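Phage tail sheath protein (Desulfitobacterium hafniense, PDB 3HXL) probably serves as a building block of the contractile tail sheath of a myovirus-like phage. Local coordinates at residues A[100-108]-A[157-168]; A[111-122]-A[169-180]. All coordinates share one frame; numbering follows the deposited sequence.

In the fold
Both contacts belong to the beta-sandwich domain of the sheath protein, and their centres lie 11 Å apart. Interaction 1 pairs strands 103-107 and 159-162 in one antiparallel sheet; interaction 2 pairs strands 117-123 and 170-174 in the other. The segments alternate along the chain, each sheet taking one early and one late strand, so the chain passes between the sheets three times. The apolar sides of the sheets meet: V105 CG2 lies 3.5 Å from L119 CD2, and V100 CG2 is 3.6 Å from A173 CB. At the crossover, T168 O of interaction 1 comes within 3.3 Å of I121 CG2 of interaction 2.

Interaction 1 of 2, residues A[100-108]-A[157-168]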
ATOM      1  N   VAL A 100       6.472  40.535  -0.918  1.00 30.73           N
ATOM      2  CA  VAL A 100       5.974  41.769  -0.328  1.00 30.98           C
ATOM      3  C   VAL A 100       7.209  42.556   0.095  1.00 32.75           C
ATOM      4  O   VAL A 100       7.842  42.251   1.110  1.00 26.87           O
ATOM      5  CB  VAL A 100       5.084  41.489   0.902  1.00 31.39           C
ATOM      6  CG1 VAL A 100       4.590  42.799   1.505  1.00 34.52           C
ATOM      7  CG2 VAL A 100       3.899  40.623   0.495  1.00 37.43           C
ATOM      8  N   GLY A 101       7.563  43.559  -0.701  1.00 34.16           N
ATOM      9  CA  GLY A 101       8.736  44.356  -0.399  1.00 31.28           C
ATOM     10  C   GLY A 101      10.005  43.542  -0.570  1.00 27.53           C
ATOM     11  O   GLY A 101      10.296  43.051  -1.663  1.00 30.43           O
ATOM     12  N   ASN A 102      10.758  43.389   0.512  1.00 15.97           N
ATOM     13  CA  ASN A 102      12.002  42.638   0.477  1.00 24.62           C
ATOM     14  C   ASN A 102      11.772  41.159   0.770  1.00 23.99           C
ATOM     15  O   ASN A 102      12.609  40.318   0.450  1.00 22.33           O
ATOM     16  CB  ASN A 102      12.989  43.205   1.506  1.00 24.03           C
ATOM     17  CG  ASN A 102      13.338  44.660   1.240  1.00 31.12           C
ATOM     18  OD1 ASN A 102      13.757  45.016   0.138  1.00 26.34           O
ATOM     19  ND2 ASN A 102      13.170  45.508   2.253  1.00 18.38           N
ATOM     20  N   LEU A 103      10.627  40.856   1.372  1.00 25.44           N
ATOM     21  CA  LEU A 103      10.288  39.490   1.748  1.00 27.17           C
ATOM     22  C   LEU A 103       9.616  38.648   0.678  1.00 24.37           C
ATOM     23  O   LEU A 103       8.692  39.094  -0.000  1.00 24.20           O
ATOM     24  CB  LEU A 103       9.382  39.500   2.982  1.00 24.43           C
ATOM     25  CG  LEU A 103       8.921  38.131   3.495  1.00 25.20           C
ATOM     26  CD1 LEU A 103      10.106  37.379   4.077  1.00 18.69           C
ATOM     27  CD2 LEU A 103       7.838  38.323   4.555  1.00 26.39           C
ATOM     28  N   THR A 104      10.096  37.421   0.535  1.00 25.30           N
ATOM     29  CA  THR A 104       9.509  36.482  -0.404  1.00 24.05           C
ATOM     30  C   THR A 104       9.120  35.273   0.429  1.00 24.40           C
ATOM     31  O   THR A 104       9.900  34.807   1.263  1.00 25.83           O
ATOM     32  CB  THR A 104      10.500  36.073  -1.512  1.00 26.11           C
ATOM     33  OG1 THR A 104      10.661  37.159  -2.437  1.00 29.86           O
ATOM     34  CG2 THR A 104       9.980  34.856  -2.265  1.00 29.46           C
ATOM     35  N   VAL A 105       7.891  34.806   0.230  1.00 26.48           N
ATOM     36  CA  VAL A 105       7.364  33.649   0.944  1.00 25.37           C
ATOM     37  C   VAL A 105       7.057  32.593  -0.109  1.00 20.43           C
ATOM     38  O   VAL A 105       6.270  32.832  -1.027  1.00 26.55           O
ATOM     39  CB  VAL A 105       6.059  33.986   1.692  1.00 28.01           C
ATOM     40  CG1 VAL A 105       5.629  32.799   2.546  1.00 27.11           C
ATOM     41  CG2 VAL A 105       6.259  35.221   2.550  1.00 26.87           C
ATOM     42  N   THR A 106       7.682  31.433   0.035  1.00 23.72           N
ATOM     43  CA  THR A 106       7.514  30.342  -0.912  1.00 27.01           C
ATOM     44  C   THR A 106       7.024  29.073  -0.219  1.00 25.59           C
ATOM     45  O   THR A 106       7.516  28.711   0.852  1.00 22.04           O
ATOM     46  CB  THR A 106       8.855  30.051  -1.615  1.00 31.54           C
ATOM     47  OG1 THR A 106       9.401  31.283  -2.109  1.00 21.05           O
ATOM     48  CG2 THR A 106       8.663  29.082  -2.768  1.00 25.38           C
ATOM     49  N   ALA A 107       6.048  28.411  -0.835  1.00 23.80           N
ATOM     50  CA  ALA A 107       5.487  27.176  -0.296  1.00 25.08           C
ATOM     51  C   ALA A 107       6.591  26.149  -0.058  1.00 24.84           C
ATOM     52  O   ALA A 107       7.576  26.098  -0.799  1.00 20.71           O
ATOM     53  CB  ALA A 107       4.451  26.615  -1.261  1.00 23.84           C
ATOM     54  N   LYS A 108       6.422  25.330   0.976  1.00 20.76           N
ATOM     55  CA  LYS A 108       7.407  24.306   1.308  1.00 22.03           C
ATOM     56  C   LYS A 108       7.472  23.245   0.213  1.00 21.59           C
ATOM     57  O   LYS A 108       8.548  22.754  -0.127  1.00 19.73           O
ATOM     58  CB  LYS A 108       7.053  23.646   2.646  1.00 26.61           C
ATOM     59  CG  LYS A 108       8.093  22.654   3.152  1.00 29.91           C
ATOM     60  CD  LYS A 108       7.708  22.118   4.523  1.00 28.03           C
ATOM     61  CE  LYS A 108       8.752  21.154   5.071  1.00 36.68           C
ATOM     62  NZ  LYS A 108       8.339  20.633   6.406  1.00 35.22           N
ATOM     63  N   ASP A 157       5.952  24.892   8.914  1.00 28.01           N
ATOM     64  CA  ASP A 157       5.564  23.693   8.180  1.00 29.48           C
ATOM     65  C   ASP A 157       4.893  23.991   6.841  1.00 33.14           C
ATOM     66  O   ASP A 157       4.596  23.074   6.073  1.00 31.98           O
ATOM     67  CB  ASP A 157       4.634  22.812   9.024  1.00 33.58           C
ATOM     68  CG  ASP A 157       5.236  22.436  10.363  1.00 36.35           C
ATOM     69  OD1 ASP A 157       6.458  22.179  10.430  1.00 39.14           O
ATOM     70  OD2 ASP A 157       4.476  22.379  11.354  1.00 48.25           O
ATOM     71  N   TRP A 158       4.668  25.266   6.545  1.00 28.26           N
ATOM     72  CA  TRP A 158       4.006  25.628   5.294  1.00 22.05           C
ATOM     73  C   TRP A 158       4.820  26.426   4.289  1.00 27.17           C
ATOM     74  O   TRP A 158       4.676  26.229   3.082  1.00 22.29           O
ATOM     75  CB  TRP A 158       2.726  26.395   5.593  1.00 25.01           C
ATOM     76  CG  TRP A 158       1.707  25.572   6.277  1.00 29.87           C
ATOM     77  CD1 TRP A 158       1.512  25.447   7.622  1.00 30.97           C
ATOM     78  CD2 TRP A 158       0.729  24.743   5.647  1.00 24.45           C
ATOM     79  NE1 TRP A 158       0.460  24.592   7.870  1.00 25.10           N
ATOM     80  CE2 TRP A 158      -0.039  24.148   6.674  1.00 24.82           C
ATOM     81  CE3 TRP A 158       0.421  24.453   4.312  1.00 23.00           C
ATOM     82  CZ2 TRP A 158      -1.094  23.270   6.406  1.00 24.37           C
ATOM     83  CZ3 TRP A 158      -0.628  23.580   4.045  1.00 21.71           C
ATOM     84  CH2 TRP A 158      -1.375  23.002   5.090  1.00 23.06           C
ATOM     85  N   VAL A 159       5.659  27.337   4.775  1.00 23.81           N
ATOM     86  CA  VAL A 159       6.456  28.158   3.874  1.00 24.20           C
ATOM     87  C   VAL A 159       7.886  28.412   4.327  1.00 27.02           C
ATOM     88  O   VAL A 159       8.251  28.179   5.483  1.00 19.96           O
ATOM     89  CB  VAL A 159       5.804  29.540   3.646  1.00 23.75           C
ATOM     90  CG1 VAL A 159       4.403  29.371   3.086  1.00 27.18           C
ATOM     91  CG2 VAL A 159       5.769  30.323   4.951  1.00 18.02           C
ATOM     92  N   ILE A 160       8.683  28.899   3.381  1.00 17.49           N
ATOM     93  CA  ILE A 160      10.079  29.241   3.607  1.00 22.18           C
ATOM     94  C   ILE A 160      10.185  30.739   3.340  1.00 22.83           C
ATOM     95  O   ILE A 160       9.689  31.227   2.324  1.00 19.89           O
ATOM     96  CB  ILE A 160      11.020  28.499   2.621  1.00 25.28           C
ATOM     97  CG1 ILE A 160      10.900  26.982   2.811  1.00 35.99           C
ATOM     98  CG2 ILE A 160      12.453  28.958   2.831  1.00 26.25           C
ATOM     99  CD1 ILE A 160      11.355  26.488   4.171  1.00 39.47           C
ATOM    100  N   PHE A 161      10.815  31.464   4.255  1.00 19.50           N
ATOM    101  CA  PHE A 161      10.975  32.906   4.101  1.00 22.68           C
ATOM    102  C   PHE A 161      12.328  33.217   3.477  1.00 24.08           C
ATOM    103  O   PHE A 161      13.340  32.620   3.843  1.00 21.20           O
ATOM    104  CB  PHE A 161      10.866  33.594   5.462  1.00 22.46           C
ATOM    105  CG  PHE A 161       9.539  33.401   6.131  1.00 24.31           C
ATOM    106  CD1 PHE A 161       8.418  34.091   5.689  1.00 18.16           C
ATOM    107  CD2 PHE A 161       9.407  32.516   7.194  1.00 25.44           C
ATOM    108  CE1 PHE A 161       7.181  33.905   6.301  1.00 25.23           C
ATOM    109  CE2 PHE A 161       8.174  32.320   7.816  1.00 20.68           C
ATOM    110  CZ  PHE A 161       7.060  33.014   7.369  1.00 19.46           C
ATOM    111  N   SER A 162      12.342  34.147   2.529  1.00 23.70           N
ATOM    112  CA  SER A 162      13.582  34.529   1.864  1.00 20.45           C
ATOM    113  C   SER A 162      13.647  36.039   1.665  1.00 21.26           C
ATOM    114  O   SER A 162      12.623  36.725   1.679  1.00 19.89           O
ATOM    115  CB  SER A 162      13.700  33.823   0.508  1.00 19.45           C
ATOM    116  OG  SER A 162      12.615  34.156  -0.341  1.00 24.36           O
ATOM    117  N   GLY A 163      14.858  36.548   1.474  1.00 26.40           N
ATOM    118  CA  GLY A 163      15.040  37.974   1.281  1.00 23.04           C
ATOM    119  C   GLY A 163      15.897  38.563   2.379  1.00 23.07           C
ATOM    120  O   GLY A 163      16.391  37.846   3.249  1.00 27.81           O
ATOM    121  N   THR A 164      16.074  39.877   2.348  1.00 28.25           N
ATOM    122  CA  THR A 164      16.892  40.543   3.355  1.00 27.46           C
ATOM    123  C   THR A 164      16.415  41.970   3.595  1.00 27.41           C
ATOM    124  O   THR A 164      15.798  42.583   2.725  1.00 24.90           O
ATOM    125  CB  THR A 164      18.373  40.566   2.925  1.00 42.24           C
ATOM    126  OG1 THR A 164      19.124  41.404   3.814  1.00 45.84           O
ATOM    127  CG2 THR A 164      18.505  41.082   1.503  1.00 34.51           C
ATOM    128  N   GLY A 165      16.695  42.492   4.785  1.00 29.66           N
ATOM    129  CA  GLY A 165      16.288  43.847   5.099  1.00 29.36           C
ATOM    130  C   GLY A 165      15.050  43.958   5.966  1.00 30.99           C
ATOM    131  O   GLY A 165      14.729  43.055   6.738  1.00 30.21           O
ATOM    132  N   ALA A 166      14.341  45.071   5.821  1.00 31.54           N
ATOM    133  CA  ALA A 166      13.150  45.333   6.612  1.00 24.92           C
ATOM    134  C   ALA A 166      11.863  44.783   6.023  1.00 26.36           C
ATOM    135  O   ALA A 166      11.727  44.609   4.810  1.00 20.68           O
ATOM    136  CB  ALA A 166      13.008  46.829   6.840  1.00 25.63           C
ATOM    137  N   LEU A 167      10.910  44.533   6.910  1.00 23.03           N
ATOM    138  CA  LEU A 167       9.611  44.018   6.524  1.00 23.05           C
ATOM    139  C   LEU A 167       8.663  45.159   6.179  1.00 30.97           C
ATOM    140  O   LEU A 167       8.864  46.303   6.596  1.00 26.58           O
ATOM    141  CB  LEU A 167       9.017  43.195   7.668  1.00 24.43           C
ATOM    142  CG  LEU A 167       9.680  41.847   7.977  1.00 29.96           C
ATOM    143  CD1 LEU A 167       9.330  41.418   9.397  1.00 29.16           C
ATOM    144  CD2 LEU A 167       9.225  40.802   6.963  1.00 31.26           C
ATOM    145  N   THR A 168       7.632  44.822   5.411  1.00 25.21           N
ATOM    146  CA  THR A 168       6.599  45.758   4.984  1.00 29.18           C
ATOM    147  C   THR A 168       5.253  45.111   5.304  1.00 32.77           C
ATOM    148  O   THR A 168       5.085  43.907   5.125  1.00 33.84           O
ATOM    149  CB  THR A 168       6.667  46.021   3.461  1.00 33.14           C
ATOM    150  OG1 THR A 168       7.803  46.843   3.166  1.00 43.84           O
ATOM    151  CG2 THR A 168       5.399  46.711   2.977  1.00 43.21           C
TER
HETATM  152  O   HOH W   1       7.286  42.504   3.835  1.00 25.87           O
HETATM  153  O   HOH W   2       9.743  44.907   2.858  1.00 26.55           O
HETATM  154  O   HOH W   3      15.178  40.888  -0.331  1.00 28.31           O
HETATM  155  O   HOH W   4      11.001  32.186   0.056  1.00 23.53           O
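With chi1 of V105 at -174°, CG1 stands anti to the backbone N and reaches V159, while CG2 lies alongside the F161 ring; V159 turns its CG2 into the cramped site between its own N and carbonyl carbon, which adds it to the same contact. V105 CG1 lies 3.4 Å from V159 CB, tighter than usual van der Waals contact. L103 continues this apolar row, with CD1 4.0 Å from F161 CD1 and CD2 3.7 Å from L167 CD2. Leucine, valine and phenylalanine suit the side of the sheet turned to the other sheet, where they fill the sandwich interior.

The strands run antiparallel at 155°. T104 pairs with S162 and T106 with I160, each pair through two backbone hydrogen bonds, and K108 N to W158 O adds another. On the face of T104 and T106 the small hydroxyl residues suit a wetter setting: one water bonds T104 O, I160 O, T106 OG1 and S162 OG, while T104 OG1 turns to T99.

A type II' turn from V100 to L103 joins strands 97-100 and 103-107; glycine suits its second position, G101, because phi there is positive. N102 ND2 bonds A166 O at 3.1 Å, nearly straight at 168° and on a lone pair in the carbonyl plane. A second water joins N102 N, A166 O and T168 OG1.

Strand 97-100 pairs with the other edge of 103-107, completing a three-stranded antiparallel sheet. L103, V105 and V159 pack on strand 117-123, F161 and L167 on strands 131-137 and 140-147, so this sheet closes over the four-stranded one as half of the sandwich.

Interaction 2 of 2, residues A[111-122]-A[169-180]; sequences GARGNDITLVIQ and ETAGAPLINGSD
Strands 117-122 and 172-174 run antiparallel at 151°, joined by paired backbone bonds at L119 with A173 and at I121 with T170, and a beta bulge shifts the register by one between these pairs. On the sandwich-facing side, T170 puts its CG2 between its own N and carbonyl carbon (OG1 anti to N, chi1 176°), which lays the methyl 3.7 Å from I121 CB. The small A173 fits beside L119, their CB atoms 4.3 Å apart. On the other face T118 and P174 lie side by side, T118 OG1 3.5 Å from P174 CG; proline suits this non-hydrogen-bonded position because it has no N-H to offer. L175 carries on inward, its CD1 3.8 Å from I117 CG2, and its N bonds I117 O.

Before strand 117-122, the 3-10 segment 112-116 faces the loop 175-180 that follows strand 172-174, tied to it by the side chains of N115 and D180. The N115 amide grips G178 twice: OD1 takes G178 N through a lone pair at 2.9 Å, and ND2 gives to G178 O from above the carbonyl plane. Glycine suits this spot, the G178 CA lying close to G111 O. D180 OD1 receives A112 N at 2.9 Å from above its carboxylate plane, and OD2 bonds S43.

The chemistry changes along the contact, from backbone pairing and apolar side chains to amide and carboxylate bonds that secure peptide groups beyond the regular strand pairing.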
ATOM      1  N   GLY A 111       2.755  22.484  -5.676  1.00 23.03           N
ATOM      2  CA  GLY A 111       1.392  21.995  -5.748  1.00 23.28           C
ATOM      3  C   GLY A 111       0.389  23.124  -5.648  1.00 27.84           C
ATOM      4  O   GLY A 111       0.734  24.236  -5.241  1.00 30.15           O
ATOM      5  N   ALA A 112      -0.855  22.836  -6.020  1.00 23.88           N
ATOM      6  CA  ALA A 112      -1.928  23.822  -5.978  1.00 25.00           C
ATOM      7  C   ALA A 112      -2.291  24.183  -4.542  1.00 26.61           C
ATOM      8  O   ALA A 112      -2.915  25.213  -4.289  1.00 29.20           O
ATOM      9  CB  ALA A 112      -3.156  23.279  -6.705  1.00 22.22           C
ATOM     10  N   ARG A 113      -1.905  23.331  -3.599  1.00 27.02           N
ATOM     11  CA  ARG A 113      -2.208  23.585  -2.198  1.00 23.03           C
ATOM     12  C   ARG A 113      -1.486  24.848  -1.729  1.00 24.23           C
ATOM     13  O   ARG A 113      -1.913  25.504  -0.781  1.00 23.53           O
ATOM     14  CB  ARG A 113      -1.799  22.377  -1.352  1.00 24.06           C
ATOM     15  CG  ARG A 113      -2.069  22.509   0.136  1.00 21.69           C
ATOM     16  CD  ARG A 113      -3.489  22.960   0.434  1.00 25.56           C
ATOM     17  NE  ARG A 113      -3.877  22.588   1.793  1.00 22.88           N
ATOM     18  CZ  ARG A 113      -4.980  23.005   2.405  1.00 23.01           C
ATOM     19  NH1 ARG A 113      -5.820  23.820   1.782  1.00 29.32           N
ATOM     20  NH2 ARG A 113      -5.245  22.598   3.640  1.00 21.59           N
ATOM     21  N   GLY A 114      -0.397  25.192  -2.408  1.00 20.84           N
ATOM     22  CA  GLY A 114       0.337  26.389  -2.046  1.00 25.74           C
ATOM     23  C   GLY A 114      -0.485  27.650  -2.271  1.00 29.54           C
ATOM     24  O   GLY A 114      -0.271  28.662  -1.600  1.00 33.46           O
ATOM     25  N   ASN A 115      -1.430  27.603  -3.207  1.00 29.73           N
ATOM     26  CA  ASN A 115      -2.259  28.774  -3.483  1.00 31.30           C
ATOM     27  C   ASN A 115      -3.303  29.037  -2.395  1.00 30.79           C
ATOM     28  O   ASN A 115      -4.001  30.051  -2.433  1.00 27.87           O
ATOM     29  CB  ASN A 115      -2.960  28.643  -4.839  1.00 33.68           C
ATOM     30  CG  ASN A 115      -1.989  28.431  -5.985  1.00 41.26           C
ATOM     31  OD1 ASN A 115      -0.958  29.106  -6.084  1.00 36.26           O
ATOM     32  ND2 ASN A 115      -2.321  27.496  -6.868  1.00 39.73           N
ATOM     33  N   ASP A 116      -3.418  28.131  -1.429  1.00 30.32           N
ATOM     34  CA  ASP A 116      -4.376  28.317  -0.339  1.00 28.08           C
ATOM     35  C   ASP A 116      -3.689  28.981   0.846  1.00 29.41           C
ATOM     36  O   ASP A 116      -4.266  29.106   1.926  1.00 28.74           O
ATOM     37  CB  ASP A 116      -4.961  26.981   0.125  1.00 30.11           C
ATOM     38  CG  ASP A 116      -5.726  26.260  -0.967  1.00 31.23           C
ATOM     39  OD1 ASP A 116      -6.242  26.932  -1.880  1.00 30.07           O
ATOM     40  OD2 ASP A 116      -5.820  25.017  -0.898  1.00 30.15           O
ATOM     41  N   ILE A 117      -2.443  29.390   0.643  1.00 28.09           N
ATOM     42  CA  ILE A 117      -1.674  30.038   1.695  1.00 21.70           C
ATOM     43  C   ILE A 117      -1.702  31.546   1.486  1.00 24.84           C
ATOM     44  O   ILE A 117      -1.617  32.027   0.356  1.00 26.67           O
ATOM     45  CB  ILE A 117      -0.210  29.560   1.680  1.00 20.38           C
ATOM     46  CG1 ILE A 117      -0.165  28.028   1.682  1.00 22.67           C
ATOM     47  CG2 ILE A 117       0.527  30.103   2.904  1.00 23.42           C
ATOM     48  CD1 ILE A 117       1.234  27.451   1.595  1.00 18.72           C
ATOM     49  N   THR A 118      -1.827  32.288   2.578  1.00 27.72           N
ATOM     50  CA  THR A 118      -1.847  33.743   2.502  1.00 28.36           C
ATOM     51  C   THR A 118      -0.974  34.338   3.595  1.00 30.37           C
ATOM     52  O   THR A 118      -1.038  33.923   4.754  1.00 23.83           O
ATOM     53  CB  THR A 118      -3.279  34.301   2.650  1.00 28.97           C
ATOM     54  OG1 THR A 118      -4.092  33.829   1.570  1.00 30.55           O
ATOM     55  CG2 THR A 118      -3.265  35.828   2.626  1.00 27.84           C
ATOM     56  N   LEU A 119      -0.155  35.309   3.210  1.00 27.55           N
ATOM     57  CA  LEU A 119       0.742  35.979   4.144  1.00 26.72           C
ATOM     58  C   LEU A 119       0.090  37.233   4.717  1.00 28.85           C
ATOM     59  O   LEU A 119      -0.563  37.988   3.999  1.00 28.67           O
ATOM     60  CB  LEU A 119       2.039  36.370   3.434  1.00 23.47           C
ATOM     61  CG  LEU A 119       2.963  37.312   4.208  1.00 31.26           C
ATOM     62  CD1 LEU A 119       3.578  36.575   5.383  1.00 32.33           C
ATOM     63  CD2 LEU A 119       4.044  37.844   3.281  1.00 30.63           C
ATOM     64  N   VAL A 120       0.273  37.437   6.016  1.00 28.37           N
ATOM     65  CA  VAL A 120      -0.261  38.602   6.707  1.00 30.84           C
ATOM     66  C   VAL A 120       0.851  39.201   7.568  1.00 30.61           C
ATOM     67  O   VAL A 120       1.439  38.512   8.408  1.00 25.41           O
ATOM     68  CB  VAL A 120      -1.463  38.223   7.608  1.00 32.59           C
ATOM     69  CG1 VAL A 120      -1.934  39.444   8.398  1.00 33.38           C
ATOM     70  CG2 VAL A 120      -2.606  37.689   6.751  1.00 29.08           C
ATOM     71  N   ILE A 121       1.146  40.480   7.338  1.00 28.29           N
ATOM     72  CA  ILE A 121       2.185  41.194   8.080  1.00 25.90           C
ATOM     73  C   ILE A 121       1.589  42.480   8.643  1.00 25.70           C
ATOM     74  O   ILE A 121       1.232  43.394   7.901  1.00 26.63           O
ATOM     75  CB  ILE A 121       3.389  41.549   7.165  1.00 24.73           C
ATOM     76  CG1 ILE A 121       3.982  40.271   6.567  1.00 28.10           C
ATOM     77  CG2 ILE A 121       4.464  42.273   7.967  1.00 27.48           C
ATOM     78  CD1 ILE A 121       5.096  40.528   5.569  1.00 34.79           C
ATOM     79  N   GLN A 122       1.469  42.532   9.963  1.00 27.58           N
ATOM     80  CA  GLN A 122       0.904  43.690  10.633  1.00 33.91           C
ATOM     81  C   GLN A 122       1.805  44.137  11.774  1.00 35.26           C
ATOM     82  O   GLN A 122       2.387  43.315  12.486  1.00 30.80           O
ATOM     83  CB  GLN A 122      -0.492  43.349  11.170  1.00 35.54           C
ATOM     84  CG  GLN A 122      -1.506  43.018  10.082  1.00 47.18           C
ATOM     85  CD  GLN A 122      -2.025  44.253   9.366  1.00 49.93           C
ATOM     86  OE1 GLN A 122      -2.787  45.035   9.936  1.00 55.25           O
ATOM     87  NE2 GLN A 122      -1.608  44.439   8.116  1.00 39.80           N
ATOM     88  N   GLU A 169       4.300  45.908   5.772  1.00 32.13           N
ATOM     89  CA  GLU A 169       2.979  45.388   6.118  1.00 34.17           C
ATOM     90  C   GLU A 169       2.156  44.933   4.921  1.00 31.42           C
ATOM     91  O   GLU A 169       2.434  45.292   3.779  1.00 34.74           O
ATOM     92  CB  GLU A 169       2.172  46.439   6.882  1.00 30.84           C
ATOM     93  CG  GLU A 169       2.575  46.630   8.331  1.00 40.87           C
ATOM     94  CD  GLU A 169       1.620  47.551   9.071  1.00 48.45           C
ATOM     95  OE1 GLU A 169       1.517  48.736   8.686  1.00 52.40           O
ATOM     96  OE2 GLU A 169       0.967  47.087  10.031  1.00 45.55           O
ATOM     97  N   THR A 170       1.135  44.130   5.202  1.00 30.74           N
ATOM     98  CA  THR A 170       0.219  43.645   4.180  1.00 31.42           C
ATOM     99  C   THR A 170      -0.998  43.052   4.867  1.00 30.30           C
ATOM    100  O   THR A 170      -0.872  42.254   5.796  1.00 33.14           O
ATOM    101  CB  THR A 170       0.865  42.572   3.258  1.00 38.89           C
ATOM    102  OG1 THR A 170      -0.125  42.074   2.348  1.00 27.05           O
ATOM    103  CG2 THR A 170       1.428  41.413   4.068  1.00 33.39           C
ATOM    104  N   ALA A 171      -2.179  43.465   4.424  1.00 32.12           N
ATOM    105  CA  ALA A 171      -3.420  42.972   4.998  1.00 36.77           C
ATOM    106  C   ALA A 171      -3.642  41.540   4.535  1.00 36.52           C
ATOM    107  O   ALA A 171      -4.282  40.748   5.222  1.00 40.16           O
ATOM    108  CB  ALA A 171      -4.589  43.858   4.562  1.00 32.84           C
ATOM    109  N   GLY A 172      -3.101  41.212   3.367  1.00 38.47           N
ATOM    110  CA  GLY A 172      -3.260  39.871   2.839  1.00 38.34           C
ATOM    111  C   GLY A 172      -2.560  39.715   1.511  1.00 37.53           C
ATOM    112  O   GLY A 172      -2.916  40.373   0.535  1.00 36.57           O
ATOM    113  N   ALA A 173      -1.556  38.844   1.481  1.00 31.94           N
ATOM    114  CA  ALA A 173      -0.793  38.585   0.269  1.00 32.76           C
ATOM    115  C   ALA A 173      -0.771  37.084   0.008  1.00 33.86           C
ATOM    116  O   ALA A 173       0.134  36.380   0.449  1.00 31.79           O
ATOM    117  CB  ALA A 173       0.628  39.110   0.424  1.00 30.36           C
ATOM    118  N   PRO A 174      -1.785  36.574  -0.703  1.00 33.70           N
ATOM    119  CA  PRO A 174      -1.885  35.148  -1.026  1.00 34.09           C
ATOM    120  C   PRO A 174      -0.754  34.694  -1.938  1.00 30.44           C
ATOM    121  O   PRO A 174      -0.346  35.424  -2.839  1.00 32.18           O
ATOM    122  CB  PRO A 174      -3.247  35.046  -1.715  1.00 39.39           C
ATOM    123  CG  PRO A 174      -4.030  36.166  -1.093  1.00 37.16           C
ATOM    124  CD  PRO A 174      -3.016  37.282  -1.095  1.00 36.97           C
ATOM    125  N   LEU A 175      -0.232  33.497  -1.697  1.00 31.73           N
ATOM    126  CA  LEU A 175       0.830  32.980  -2.548  1.00 25.10           C
ATOM    127  C   LEU A 175       0.160  32.515  -3.837  1.00 24.78           C
ATOM    128  O   LEU A 175      -0.989  32.083  -3.814  1.00 29.95           O
ATOM    129  CB  LEU A 175       1.548  31.808  -1.871  1.00 28.09           C
ATOM    130  CG  LEU A 175       2.559  32.124  -0.763  1.00 24.61           C
ATOM    131  CD1 LEU A 175       1.858  32.652   0.479  1.00 24.61           C
ATOM    132  CD2 LEU A 175       3.334  30.853  -0.429  1.00 19.62           C
ATOM    133  N   ILE A 176       0.862  32.621  -4.959  1.00 28.46           N
ATOM    134  CA  ILE A 176       0.289  32.201  -6.232  1.00 31.74           C
ATOM    135  C   ILE A 176       1.290  31.482  -7.122  1.00 25.59           C
ATOM    136  O   ILE A 176       2.461  31.337  -6.772  1.00 29.56           O
ATOM    137  CB  ILE A 176      -0.288  33.401  -7.028  1.00 34.90           C
ATOM    138  CG1 ILE A 176       0.826  34.398  -7.365  1.00 38.71           C
ATOM    139  CG2 ILE A 176      -1.394  34.075  -6.232  1.00 32.02           C
ATOM    140  CD1 ILE A 176       1.341  35.178  -6.179  1.00 56.22           C
ATOM    141  N   ASN A 177       0.803  31.042  -8.280  1.00 32.32           N
ATOM    142  CA  ASN A 177       1.599  30.329  -9.270  1.00 32.24           C
ATOM    143  C   ASN A 177       1.852  28.871  -8.904  1.00 34.00           C
ATOM    144  O   ASN A 177       2.656  28.196  -9.544  1.00 29.64           O
ATOM    145  CB  ASN A 177       2.934  31.038  -9.515  1.00 38.00           C
ATOM    146  CG  ASN A 177       2.774  32.308 -10.322  1.00 40.40           C
ATOM    147  OD1 ASN A 177       2.139  32.305 -11.376  1.00 46.63           O
ATOM    148  ND2 ASN A 177       3.353  33.400  -9.838  1.00 38.17           N
ATOM    149  N   GLY A 178       1.168  28.385  -7.876  1.00 24.83           N
ATOM    150  CA  GLY A 178       1.346  26.999  -7.486  1.00 29.72           C
ATOM    151  C   GLY A 178       0.524  26.091  -8.382  1.00 31.62           C
ATOM    152  O   GLY A 178      -0.518  26.502  -8.895  1.00 26.89           O
ATOM    153  N   SER A 179       0.994  24.862  -8.583  1.00 32.53           N
ATOM    154  CA  SER A 179       0.283  23.892  -9.413  1.00 33.28           C
ATOM    155  C   SER A 179       0.877  22.494  -9.282  1.00 31.20           C
ATOM    156  O   SER A 179       2.030  22.327  -8.883  1.00 28.44           O
ATOM    157  CB  SER A 179       0.304  24.318 -10.884  1.00 34.52           C
ATOM    158  OG  SER A 179       1.625  24.382 -11.382  1.00 35.07           O
ATOM    159  N   ASP A 180       0.075  21.493  -9.628  1.00 31.85           N
ATOM    160  CA  ASP A 180       0.506  20.104  -9.547  1.00 29.62           C
ATOM    161  C   ASP A 180       1.241  19.684 -10.817  1.00 33.67           C
ATOM    162  O   ASP A 180       2.075  18.775 -10.795  1.00 33.95           O
ATOM    163  CB  ASP A 180      -0.703  19.198  -9.310  1.00 27.99           C
ATOM    164  CG  ASP A 180      -1.486  19.592  -8.071  1.00 27.94           C
ATOM    165  OD1 ASP A 180      -0.874  20.172  -7.150  1.00 25.28           O
ATOM    166  OD2 ASP A 180      -2.704  19.316  -8.009  1.00 27.95           O
TER
HETATM  167  O   HOH W   5      -3.539  32.093  -4.452  1.00 36.61           O